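Side-chain contacts in pectinesterase (Sitophilus oryzae, PDB 4PMH), which probably helps digest plant cell walls by hydrolysing the methyl esters of pectin, releasing methanol and leaving free galacturonate units: residues A[101-106]-A[149-154]; A[168-171]-A[177-180]; A[200-205]-A[219-224]; A[241-246]-A[252-257]. All coordinates share one frame; numbering follows the deposited sequence.

Contact 1: A[101-106]-A[149-154]; sequences TLITLN and STVFWV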
loop_
_atom_site.group_PDB
_atom_site.type_symbol
_atom_site.label_atom_id
_atom_site.label_comp_id
_atom_site.label_asym_id
_atom_site.label_seq_id
_atom_site.Cartn_x
_atom_site.Cartn_y
_atom_site.Cartn_z
ATOM N N THR A 101 3.458 7.388 17.812
ATOM C CA THR A 101 4.005 8.358 16.889
ATOM C C THR A 101 3.095 8.410 15.673
ATOM O O THR A 101 3.022 7.457 14.921
ATOM C CB THR A 101 5.431 7.975 16.490
ATOM O OG1 THR A 101 6.200 7.723 17.674
ATOM C CG2 THR A 101 6.068 9.100 15.689
ATOM N N LEU A 102 2.376 9.514 15.514
ATOM C CA LEU A 102 1.308 9.620 14.516
ATOM C C LEU A 102 1.540 10.818 13.591
ATOM O O LEU A 102 1.635 11.960 14.053
ATOM C CB LEU A 102 -0.036 9.761 15.213
ATOM C CG LEU A 102 -1.242 10.056 14.310
ATOM C CD1 LEU A 102 -1.456 8.882 13.366
ATOM C CD2 LEU A 102 -2.500 10.341 15.117
ATOM N N ILE A 103 1.652 10.546 12.293
ATOM C CA ILE A 103 1.800 11.551 11.287
ATOM C C ILE A 103 0.475 11.575 10.546
ATOM O O ILE A 103 0.127 10.592 9.904
ATOM C CB ILE A 103 2.927 11.177 10.314
ATOM C CG1 ILE A 103 4.217 10.841 11.086
ATOM C CG2 ILE A 103 3.166 12.301 9.316
ATOM C CD1 ILE A 103 5.295 10.218 10.232
ATOM N N THR A 104 -0.276 12.666 10.651
ATOM C CA THR A 104 -1.645 12.645 10.182
ATOM C C THR A 104 -2.104 13.953 9.547
ATOM O O THR A 104 -1.739 15.029 10.018
ATOM C CB THR A 104 -2.624 12.279 11.335
ATOM O OG1 THR A 104 -3.963 12.291 10.834
ATOM C CG2 THR A 104 -2.541 13.254 12.532
ATOM N N LEU A 105 -2.924 13.840 8.506
ATOM C CA LEU A 105 -3.590 14.993 7.896
ATOM C C LEU A 105 -4.923 14.547 7.324
ATOM O O LEU A 105 -5.096 13.363 7.056
ATOM C CB LEU A 105 -2.734 15.559 6.765
ATOM C CG LEU A 105 -1.492 16.358 7.124
ATOM C CD1 LEU A 105 -0.652 16.607 5.889
ATOM C CD2 LEU A 105 -1.882 17.675 7.778
ATOM N N ASN A 106 -5.864 15.487 7.185
ATOM C CA ASN A 106 -7.129 15.279 6.444
ATOM C C ASN A 106 -6.919 15.972 5.102
ATOM O O ASN A 106 -7.118 17.183 4.973
ATOM C CB ASN A 106 -8.316 15.904 7.202
ATOM C CG ASN A 106 -9.671 15.686 6.517
ATOM O OD1 ASN A 106 -9.771 15.388 5.328
ATOM N ND2 ASN A 106 -10.738 15.898 7.286
ATOM N N SER A 149 -2.237 13.638 -2.683
ATOM C CA SER A 149 -2.912 13.498 -1.401
ATOM C C SER A 149 -2.026 12.783 -0.357
ATOM O O SER A 149 -2.400 12.717 0.818
ATOM C CB SER A 149 -4.238 12.764 -1.570
ATOM O OG SER A 149 -4.045 11.356 -1.688
ATOM N N THR A 150 -0.867 12.270 -0.787
ATOM C CA THR A 150 -0.060 11.367 0.042
ATOM C C THR A 150 0.533 12.074 1.234
ATOM O O THR A 150 1.168 13.116 1.077
ATOM C CB THR A 150 1.084 10.709 -0.756
ATOM O OG1 THR A 150 0.549 9.899 -1.809
ATOM C CG2 THR A 150 1.937 9.823 0.153
ATOM N N VAL A 151 0.342 11.499 2.417
ATOM C CA VAL A 151 0.923 12.051 3.656
ATOM C C VAL A 151 2.430 11.736 3.800
ATOM O O VAL A 151 3.226 12.630 4.075
ATOM C CB VAL A 151 0.111 11.608 4.899
ATOM C CG1 VAL A 151 0.806 11.985 6.198
ATOM C CG2 VAL A 151 -1.291 12.192 4.831
ATOM N N PHE A 152 2.809 10.486 3.563
ATOM C CA PHE A 152 4.208 10.040 3.595
ATOM C C PHE A 152 4.556 9.448 2.209
ATOM O O PHE A 152 4.037 8.400 1.818
ATOM C CB PHE A 152 4.327 8.989 4.697
ATOM C CG PHE A 152 5.710 8.789 5.261
ATOM C CD1 PHE A 152 6.743 8.283 4.478
ATOM C CD2 PHE A 152 5.942 8.980 6.621
ATOM C CE1 PHE A 152 8.002 8.054 5.027
ATOM C CE2 PHE A 152 7.187 8.738 7.181
ATOM C CZ PHE A 152 8.222 8.265 6.376
ATOM N N TRP A 153 5.444 10.125 1.472
ATOM C CA TRP A 153 5.685 9.862 0.056
ATOM C C TRP A 153 7.153 9.459 -0.151
ATOM O O TRP A 153 8.047 10.270 0.025
ATOM C CB TRP A 153 5.370 11.123 -0.749
ATOM C CG TRP A 153 5.256 10.936 -2.245
ATOM C CD1 TRP A 153 5.740 9.901 -3.004
ATOM C CD2 TRP A 153 4.647 11.849 -3.163
ATOM N NE1 TRP A 153 5.448 10.105 -4.330
ATOM C CE2 TRP A 153 4.780 11.299 -4.453
ATOM C CE3 TRP A 153 3.978 13.070 -3.012
ATOM C CZ2 TRP A 153 4.264 11.920 -5.582
ATOM C CZ3 TRP A 153 3.477 13.700 -4.137
ATOM C CH2 TRP A 153 3.614 13.122 -5.408
ATOM N N VAL A 154 7.388 8.199 -0.507
ATOM C CA VAL A 154 8.745 7.664 -0.610
ATOM C C VAL A 154 9.095 7.458 -2.079
ATOM O O VAL A 154 8.508 6.598 -2.733
ATOM C CB VAL A 154 8.873 6.315 0.118
ATOM C CG1 VAL A 154 10.304 5.794 0.042
ATOM C CG2 VAL A 154 8.423 6.437 1.557
#
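Ile103 meets Val151 and Phe152 across the hydrophobic interior of a right-handed parallel beta-helix, where two different parallel sheets of the coil face each other. Ile103 uses two separate branches, one for each partner, and Val151 is the residue most covered. Ile103 CG2 lies 3.9 Å from Val151 CG1, the two side chains lying alongside one another but pointing opposite ways. The other branch runs to Phe152: with CG1 anti to the carbonyl carbon (chi1 -52°) and the chain extended beyond it, CD1 arrives at the edge of the phenyl ring, in its plane. Two residues further along the strand, Leu105 adds its CB, 4.1 Å from Val151 CG2, so the valine is touched through both methyls.

No hydrogen bond crosses between 101-106 and 149-154, consistent with sheets that are packed face to face rather than paired. Ile103 is positioned by pairing within its own sheet, through backbone bonds to Ser165 and Glu167 of strand 165-168, whose Ile166 and Asn168 also touch Phe152 and Val151. Leu181, on strand 181-183, packs against the phenyl ring as well. At that ring edge, Ile103 CD1 is equally distant, 3.9 Å, from Phe152 CD2 and CE2.

Contact 2: A[168-171]-A[177-180]; sequences NSAK and QAVA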
loop_
_atom_site.group_PDB
_atom_site.type_symbol
_atom_site.label_atom_id
_atom_site.label_comp_id
_atom_site.label_asym_id
_atom_site.label_seq_id
_atom_site.Cartn_x
_atom_site.Cartn_y
_atom_site.Cartn_z
ATOM N N ASN A 168 -4.095 9.324 6.690
ATOM C CA ASN A 168 -4.830 10.368 5.984
ATOM C C ASN A 168 -6.313 10.192 6.347
ATOM O O ASN A 168 -6.968 9.232 5.943
ATOM C CB ASN A 168 -4.566 10.302 4.483
ATOM C CG ASN A 168 -5.036 11.549 3.744
ATOM O OD1 ASN A 168 -5.972 12.240 4.179
ATOM N ND2 ASN A 168 -4.376 11.852 2.627
ATOM N N SER A 169 -6.818 11.126 7.137
ATOM C CA SER A 169 -8.067 10.944 7.866
ATOM C C SER A 169 -9.276 11.401 7.059
ATOM O O SER A 169 -10.383 11.408 7.568
ATOM C CB SER A 169 -8.021 11.679 9.205
ATOM O OG SER A 169 -7.854 13.086 9.053
ATOM N N ALA A 170 -9.074 11.758 5.802
ATOM C CA ALA A 170 -10.183 12.216 4.962
ATOM C C ALA A 170 -11.253 11.139 4.806
ATOM O O ALA A 170 -10.978 10.047 4.293
ATOM C CB ALA A 170 -9.687 12.649 3.597
ATOM N N LYS A 171 -12.454 11.472 5.265
ATOM C CA LYS A 171 -13.655 10.669 5.068
ATOM C C LYS A 171 -14.874 11.608 4.821
ATOM O O LYS A 171 -16.002 11.306 5.204
ATOM C CB LYS A 171 -13.886 9.756 6.283
ATOM C CG LYS A 171 -13.776 10.462 7.630
ATOM C CD LYS A 171 -14.009 9.518 8.806
ATOM C CE LYS A 171 -15.450 9.544 9.300
ATOM N NZ LYS A 171 -15.611 8.812 10.594
ATOM N N GLN A 177 -10.612 10.048 -2.352
ATOM C CA GLN A 177 -9.405 9.218 -2.264
ATOM C C GLN A 177 -8.416 9.980 -1.402
ATOM O O GLN A 177 -8.329 11.198 -1.519
ATOM C CB GLN A 177 -8.764 9.016 -3.653
ATOM C CG GLN A 177 -9.661 8.392 -4.720
ATOM C CD GLN A 177 -10.610 9.397 -5.377
ATOM O OE1 GLN A 177 -10.500 10.606 -5.179
ATOM N NE2 GLN A 177 -11.554 8.889 -6.167
ATOM N N ALA A 178 -7.662 9.291 -0.550
ATOM C CA ALA A 178 -6.709 9.976 0.325
ATOM C C ALA A 178 -5.613 9.018 0.791
ATOM O O ALA A 178 -5.848 8.140 1.612
ATOM C CB ALA A 178 -7.428 10.583 1.521
ATOM N N VAL A 179 -4.406 9.238 0.291
ATOM C CA VAL A 179 -3.316 8.307 0.482
ATOM C C VAL A 179 -2.566 8.622 1.772
ATOM O O VAL A 179 -2.236 9.762 2.048
ATOM C CB VAL A 179 -2.323 8.319 -0.714
ATOM C CG1 VAL A 179 -1.135 7.384 -0.447
ATOM C CG2 VAL A 179 -3.035 7.915 -1.995
ATOM N N ALA A 180 -2.290 7.582 2.539
ATOM C CA ALA A 180 -1.484 7.710 3.745
ATOM C C ALA A 180 -0.032 7.505 3.398
ATOM O O ALA A 180 0.770 8.418 3.563
ATOM C CB ALA A 180 -1.927 6.733 4.828
HETATM O O HOH W 1 -8.155 7.604 3.238
#
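Asn168 folds its carboxamide over Ala178 and donates a hydrogen bond to the carbonyl of the next residue, Val179, and this is the tight part of the contact. The Ala178 methyl sits against the flat of the amide: its CB is 3.4 Å from Asn168 CG and 3.5 Å from both OD1 and ND2 of that residue, nearly equal distances that place it over the plane and not at a rim. CG stands anti to the backbone N (chi1 -167°), which carries the amide across to segment 177-180. There ND2 donates to Val179 O at 3.0 Å, with a nearly straight N-H...O angle of 166°. The acceptor lies in the amide plane of Asn168, yet the donor sits well above the carbonyl plane of Val179, 53° out of it, away from the lone pairs. ND2 also bonds to Met107 O, so two carbonyls fix the rotation of the amide. Ala170 closes the packed side, its CB 3.7 Å from Ala178 CB.

The other side is looser and wetter. A water lies 2.9 Å from Ala178 O, while its link to Asn168 O is weak. Beyond it Lys171 is exposed and turns from the contact to a salt bridge with Asp246. Gln177 likewise points away, OE1 bonding to Gln110 and its side chain touching Asp200, the probable proton donor. Gln177 itself probably binds substrate, and Ala178 is bonded through its backbone to Gln199. The arrangement is that of a turn between successive strands of a parallel beta-helix, probably bordering the substrate cleft, as in related pectinesterases.

Contact 3: A[200-205]-A[219-224]; sequences DTLYAG and TYIEGD
Thr201 makes the one hydrogen bond between the segments: OG1 donates to Glu222 O at 2.9 Å. The geometry is favourable, since the hydroxyl lies in the carbonyl plane, on a lone pair, with a C=O...O angle of 141°. With OG1 beside its own backbone N (chi1 -54°), CG2 swings to the same carbonyl, and Thr201 CG2 comes within 3.4 Å of Glu222 O. A valine in place of Thr201 would probably leave Glu222 O without this donor, set against a methyl instead.

Close steric fit comes next. Thr201 OG1 is 3.8 Å from Gly223 CA, and a beta carbon on Gly223 would run into that hydroxyl. The apolar part is lighter: Leu202 CD2 touches Ile221 CD1 at 4.1 Å, the two chains crossing at a slant inside the coil. Glu222 turns its carboxylate away from 200-205, toward the hydroxyl of Tyr220.

Thr201 directly follows Asp200, the probable proton donor, and its backbone is bonded to Ala180 and Leu181. Strand 220-223 lies between 194-196 and 240-243 in one parallel sheet of the beta-helix; from these neighbours Leu195 packs on both Leu202 and Ile221, and Phe241 on Ile221.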
loop_
_atom_site.group_PDB
_atom_site.type_symbol
_atom_site.label_atom_id
_atom_site.label_comp_id
_atom_site.label_asym_id
_atom_site.label_seq_id
_atom_site.Cartn_x
_atom_site.Cartn_y
_atom_site.Cartn_z
ATOM N N ASP A 200 -7.970 4.284 -0.685
ATOM C CA ASP A 200 -6.602 4.483 -1.196
ATOM C C ASP A 200 -5.561 4.719 -0.102
ATOM O O ASP A 200 -4.548 5.387 -0.310
ATOM C CB ASP A 200 -6.537 5.610 -2.243
ATOM C CG ASP A 200 -7.349 5.303 -3.502
ATOM O OD1 ASP A 200 -7.864 4.188 -3.664
ATOM O OD2 ASP A 200 -7.458 6.198 -4.340
ATOM N N THR A 201 -5.797 4.135 1.061
ATOM C CA THR A 201 -4.846 4.244 2.170
ATOM C C THR A 201 -3.383 4.019 1.775
ATOM O O THR A 201 -2.530 4.871 2.046
ATOM C CB THR A 201 -5.235 3.300 3.318
ATOM O OG1 THR A 201 -6.597 3.545 3.691
ATOM C CG2 THR A 201 -4.294 3.442 4.508
ATOM N N LEU A 202 -3.077 2.883 1.173
ATOM C CA LEU A 202 -1.691 2.519 0.885
ATOM C C LEU A 202 -1.512 2.371 -0.615
ATOM O O LEU A 202 -2.116 1.498 -1.232
ATOM C CB LEU A 202 -1.275 1.224 1.600
ATOM C CG LEU A 202 0.018 0.570 1.116
ATOM C CD1 LEU A 202 1.172 1.553 1.157
ATOM C CD2 LEU A 202 0.367 -0.673 1.937
ATOM N N TYR A 203 -0.702 3.254 -1.193
ATOM C CA TYR A 203 -0.333 3.205 -2.599
ATOM C C TYR A 203 0.976 2.421 -2.661
ATOM O O TYR A 203 2.056 2.991 -2.595
ATOM C CB TYR A 203 -0.150 4.620 -3.150
ATOM C CG TYR A 203 -0.139 4.787 -4.672
ATOM C CD1 TYR A 203 -0.101 3.700 -5.535
ATOM C CD2 TYR A 203 -0.140 6.069 -5.244
ATOM C CE1 TYR A 203 -0.093 3.879 -6.914
ATOM C CE2 TYR A 203 -0.117 6.249 -6.625
ATOM C CZ TYR A 203 -0.094 5.152 -7.448
ATOM O OH TYR A 203 -0.076 5.307 -8.812
ATOM N N ALA A 204 0.864 1.105 -2.803
ATOM C CA ALA A 204 2.033 0.220 -2.702
ATOM C C ALA A 204 2.631 -0.045 -4.089
ATOM O O ALA A 204 2.221 -0.978 -4.804
ATOM C CB ALA A 204 1.642 -1.085 -2.032
ATOM N N GLY A 205 3.616 0.765 -4.467
ATOM C CA GLY A 205 4.281 0.615 -5.771
ATOM C C GLY A 205 3.592 1.486 -6.794
ATOM O O GLY A 205 2.656 1.074 -7.465
ATOM N N THR A 219 2.558 -5.240 10.358
ATOM C CA THR A 219 1.991 -3.948 10.066
ATOM C C THR A 219 0.463 -4.043 9.923
ATOM O O THR A 219 -0.085 -5.026 9.379
ATOM C CB THR A 219 2.710 -3.360 8.831
ATOM O OG1 THR A 219 4.039 -2.975 9.219
ATOM C CG2 THR A 219 1.974 -2.142 8.247
ATOM N N TYR A 220 -0.193 -3.005 10.444
ATOM C CA TYR A 220 -1.638 -2.863 10.512
ATOM C C TYR A 220 -2.087 -1.822 9.475
ATOM O O TYR A 220 -1.597 -0.685 9.463
ATOM C CB TYR A 220 -2.054 -2.378 11.920
ATOM C CG TYR A 220 -3.531 -2.071 12.061
ATOM C CD1 TYR A 220 -4.452 -3.086 12.350
ATOM C CD2 TYR A 220 -4.020 -0.773 11.885
ATOM C CE1 TYR A 220 -5.805 -2.808 12.482
ATOM C CE2 TYR A 220 -5.383 -0.491 12.005
ATOM C CZ TYR A 220 -6.266 -1.505 12.304
ATOM O OH TYR A 220 -7.613 -1.237 12.398
ATOM N N ILE A 221 -3.028 -2.209 8.628
ATOM C CA ILE A 221 -3.462 -1.385 7.536
ATOM C C ILE A 221 -4.992 -1.374 7.497
ATOM O O ILE A 221 -5.614 -2.443 7.443
ATOM C CB ILE A 221 -2.916 -1.915 6.174
ATOM C CG1 ILE A 221 -1.405 -2.141 6.239
ATOM C CG2 ILE A 221 -3.272 -0.962 5.037
ATOM C CD1 ILE A 221 -0.855 -2.946 5.095
ATOM N N GLU A 222 -5.593 -0.181 7.514
ATOM C CA GLU A 222 -7.044 -0.083 7.472
ATOM C C GLU A 222 -7.555 0.850 6.402
ATOM O O GLU A 222 -6.882 1.782 5.996
ATOM C CB GLU A 222 -7.654 0.305 8.845
ATOM C CG GLU A 222 -7.209 1.619 9.447
ATOM C CD GLU A 222 -7.896 1.965 10.788
ATOM O OE1 GLU A 222 -8.234 3.156 10.947
ATOM O OE2 GLU A 222 -8.088 1.086 11.673
ATOM N N GLY A 223 -8.785 0.588 5.994
ATOM C CA GLY A 223 -9.458 1.356 4.971
ATOM C C GLY A 223 -10.788 0.710 4.659
ATOM O O GLY A 223 -11.259 -0.154 5.394
ATOM N N ASP A 224 -11.390 1.127 3.564
ATOM C CA ASP A 224 -12.621 0.526 3.121
ATOM C C ASP A 224 -12.655 0.231 1.633
ATOM O O ASP A 224 -13.206 -0.782 1.268
ATOM C CB ASP A 224 -13.844 1.343 3.553
ATOM C CG ASP A 224 -13.756 2.825 3.192
ATOM O OD1 ASP A 224 -13.050 3.225 2.230
ATOM O OD2 ASP A 224 -14.440 3.608 3.900
#

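Contact 4: A[241-246]-A[252-257]; sequences FYVKAD and AVVFAP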
loop_
_atom_site.group_PDB
_atom_site.type_symbol
_atom_site.label_atom_id
_atom_site.label_comp_id
_atom_site.label_asym_id
_atom_site.label_seq_id
_atom_site.Cartn_x
_atom_site.Cartn_y
_atom_site.Cartn_z
ATOM N N PHE A 241 -5.072 -6.533 7.953
ATOM C CA PHE A 241 -5.823 -5.646 7.073
ATOM C C PHE A 241 -7.236 -5.521 7.642
ATOM O O PHE A 241 -7.939 -6.543 7.800
ATOM C CB PHE A 241 -5.891 -6.220 5.648
ATOM C CG PHE A 241 -4.545 -6.467 5.020
ATOM C CD1 PHE A 241 -3.876 -7.663 5.237
ATOM C CD2 PHE A 241 -3.944 -5.505 4.213
ATOM C CE1 PHE A 241 -2.624 -7.891 4.667
ATOM C CE2 PHE A 241 -2.695 -5.715 3.657
ATOM C CZ PHE A 241 -2.027 -6.918 3.887
ATOM N N TYR A 242 -7.657 -4.293 7.949
ATOM C CA TYR A 242 -8.887 -4.068 8.698
ATOM C C TYR A 242 -9.851 -3.212 7.888
ATOM O O TYR A 242 -9.552 -2.059 7.576
ATOM C CB TYR A 242 -8.562 -3.385 10.032
ATOM C CG TYR A 242 -9.703 -3.382 11.011
ATOM C CD1 TYR A 242 -10.712 -2.446 10.905
ATOM C CD2 TYR A 242 -9.777 -4.331 12.037
ATOM C CE1 TYR A 242 -11.773 -2.448 11.782
ATOM C CE2 TYR A 242 -10.843 -4.344 12.929
ATOM C CZ TYR A 242 -11.840 -3.399 12.787
ATOM O OH TYR A 242 -12.906 -3.356 13.660
ATOM N N VAL A 243 -10.993 -3.783 7.556
ATOM C CA VAL A 243 -12.003 -3.110 6.763
ATOM C C VAL A 243 -12.900 -2.329 7.705
ATOM O O VAL A 243 -13.629 -2.910 8.492
ATOM C CB VAL A 243 -12.862 -4.089 5.977
ATOM C CG1 VAL A 243 -13.824 -3.340 5.065
ATOM C CG2 VAL A 243 -11.975 -5.011 5.157
ATOM N N LYS A 244 -12.832 -1.015 7.607
ATOM C CA LYS A 244 -13.569 -0.141 8.490
ATOM C C LYS A 244 -14.990 0.017 8.009
ATOM O O LYS A 244 -15.272 -0.063 6.822
ATOM C CB LYS A 244 -12.910 1.236 8.545
ATOM C CG LYS A 244 -11.656 1.296 9.409
ATOM C CD LYS A 244 -11.312 2.722 9.826
ATOM C CE LYS A 244 -12.270 3.284 10.869
ATOM N NZ LYS A 244 -12.001 2.852 12.271
ATOM N N ALA A 245 -15.883 0.266 8.960
ATOM C CA ALA A 245 -17.301 0.451 8.669
ATOM C C ALA A 245 -17.782 1.876 8.994
ATOM O O ALA A 245 -18.945 2.215 8.731
ATOM C CB ALA A 245 -18.111 -0.580 9.448
ATOM N N ASP A 246 -16.887 2.717 9.513
ATOM C CA ASP A 246 -17.263 4.036 10.052
ATOM C C ASP A 246 -17.495 5.098 8.992
ATOM O O ASP A 246 -18.118 6.125 9.268
ATOM C CB ASP A 246 -16.189 4.564 11.003
ATOM C CG ASP A 246 -14.990 5.116 10.265
ATOM O OD1 ASP A 246 -14.623 4.525 9.226
ATOM O OD2 ASP A 246 -14.430 6.145 10.695
ATOM N N ALA A 252 -17.340 -2.848 0.553
ATOM C CA ALA A 252 -15.894 -2.592 0.642
ATOM C C ALA A 252 -15.029 -3.488 -0.264
ATOM O O ALA A 252 -15.483 -4.533 -0.710
ATOM C CB ALA A 252 -15.465 -2.783 2.085
ATOM N N VAL A 253 -13.794 -3.057 -0.529
ATOM C CA VAL A 253 -12.818 -3.850 -1.299
ATOM C C VAL A 253 -11.407 -3.592 -0.766
ATOM O O VAL A 253 -11.004 -2.454 -0.645
ATOM C CB VAL A 253 -12.803 -3.505 -2.795
ATOM C CG1 VAL A 253 -12.154 -4.639 -3.575
ATOM C CG2 VAL A 253 -14.196 -3.218 -3.331
ATOM N N VAL A 254 -10.643 -4.637 -0.479
ATOM C CA VAL A 254 -9.328 -4.432 0.149
ATOM C C VAL A 254 -8.255 -4.051 -0.878
ATOM O O VAL A 254 -7.753 -2.900 -0.868
ATOM C CB VAL A 254 -8.901 -5.672 0.938
ATOM C CG1 VAL A 254 -7.516 -5.489 1.549
ATOM C CG2 VAL A 254 -9.932 -5.985 2.011
ATOM N N PHE A 255 -7.904 -5.001 -1.752
ATOM C CA PHE A 255 -6.802 -4.860 -2.693
ATOM C C PHE A 255 -7.253 -4.405 -4.074
ATOM O O PHE A 255 -8.254 -4.888 -4.596
ATOM C CB PHE A 255 -6.046 -6.185 -2.829
ATOM C CG PHE A 255 -5.461 -6.681 -1.536
ATOM C CD1 PHE A 255 -4.261 -6.199 -1.073
ATOM C CD2 PHE A 255 -6.136 -7.616 -0.769
ATOM C CE1 PHE A 255 -3.727 -6.646 0.130
ATOM C CE2 PHE A 255 -5.615 -8.079 0.430
ATOM C CZ PHE A 255 -4.414 -7.591 0.881
ATOM N N ALA A 256 -6.496 -3.478 -4.662
ATOM C CA ALA A 256 -6.710 -3.034 -6.035
ATOM C C ALA A 256 -5.372 -2.927 -6.769
ATOM O O ALA A 256 -4.895 -1.844 -7.042
ATOM C CB ALA A 256 -7.481 -1.710 -6.093
ATOM N N PRO A 257 -4.778 -4.079 -7.134
ATOM C CA PRO A 257 -3.520 -4.044 -7.891
ATOM C C PRO A 257 -3.669 -3.707 -9.366
ATOM O O PRO A 257 -4.656 -4.110 -9.999
ATOM C CB PRO A 257 -2.947 -5.466 -7.712
ATOM C CG PRO A 257 -4.024 -6.272 -7.073
ATOM C CD PRO A 257 -5.278 -5.452 -6.964
#
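Phe255 drives the edge of its ring into the face of Phe241, an edge-to-face pair with centroids 5.1 Å apart and planes at 62°. The leading bump is CZ of Phe255, which sits 3.7 Å above the plane of the Phe241 ring, displaced from its middle toward the rim; Phe241 CE2 is the nearest carbon to it, at 3.8 Å. Phe255 reaches this place with its CG anti to the carbonyl carbon (chi1 -60°), which bends the ring toward 241-246 although the side chain does not set out in that direction. Val254 flanks the pair: its CG1 lies over one face of Phe255, toward the rim, and only just reaches Phe241, obliquely.

Farther along, Val243 acts as a two-pronged wedge. Its CG1 presses on Ala252, with Val243 CG1 to Ala252 CB at 3.4 Å, tighter than ordinary van der Waals contact, while its CG2 rests on Val254 CG2 at 3.9 Å. The small alanine lets the first prong come this close, methyl against methyl. A leucine in place of Phe241 would probably deprive the Phe255 edge of its aromatic face and open a gap against that ring.

Strands 241-243 and 252-257 run 149° apart in direction with axes 8.3 Å from each other, and no hydrogen bond joins the segments. They belong to different sheets of the beta-helix, packed across its core, where Phe236 adds another edge-to-face partner for Phe241 and Trp280 touches both Val243 and Ala252. The chemistry is wholly apolar, so cohesion here depends on complementary shape and aromatic geometry.

In the fold
All four contacts are buried, but contact 3 lies nearest the chain's centre, about 4 Å from it, against 11 to 13 Å for the others. All reach the same eight-strand parallel sheet, contact 2 through Asn168 at the end of 165-168; contacts 1 and 3 also share the sheet of 152-154 and 202-204. Strands 220-223 and 240-243 are neighbours, tied by backbone bonds such as Ile221 O to Tyr242 N. Contacts 1 and 4 are purely apolar packing between sheets. Contacts 2 and 3, beside the probable catalytic residues, use side-chain bonds to backbone carbonyls. Contact 2 includes a water, held to Ala178 O and only weakly to Asn168 O, and its exposed rim meets contact 4 in the Lys171-Asp246 salt bridge.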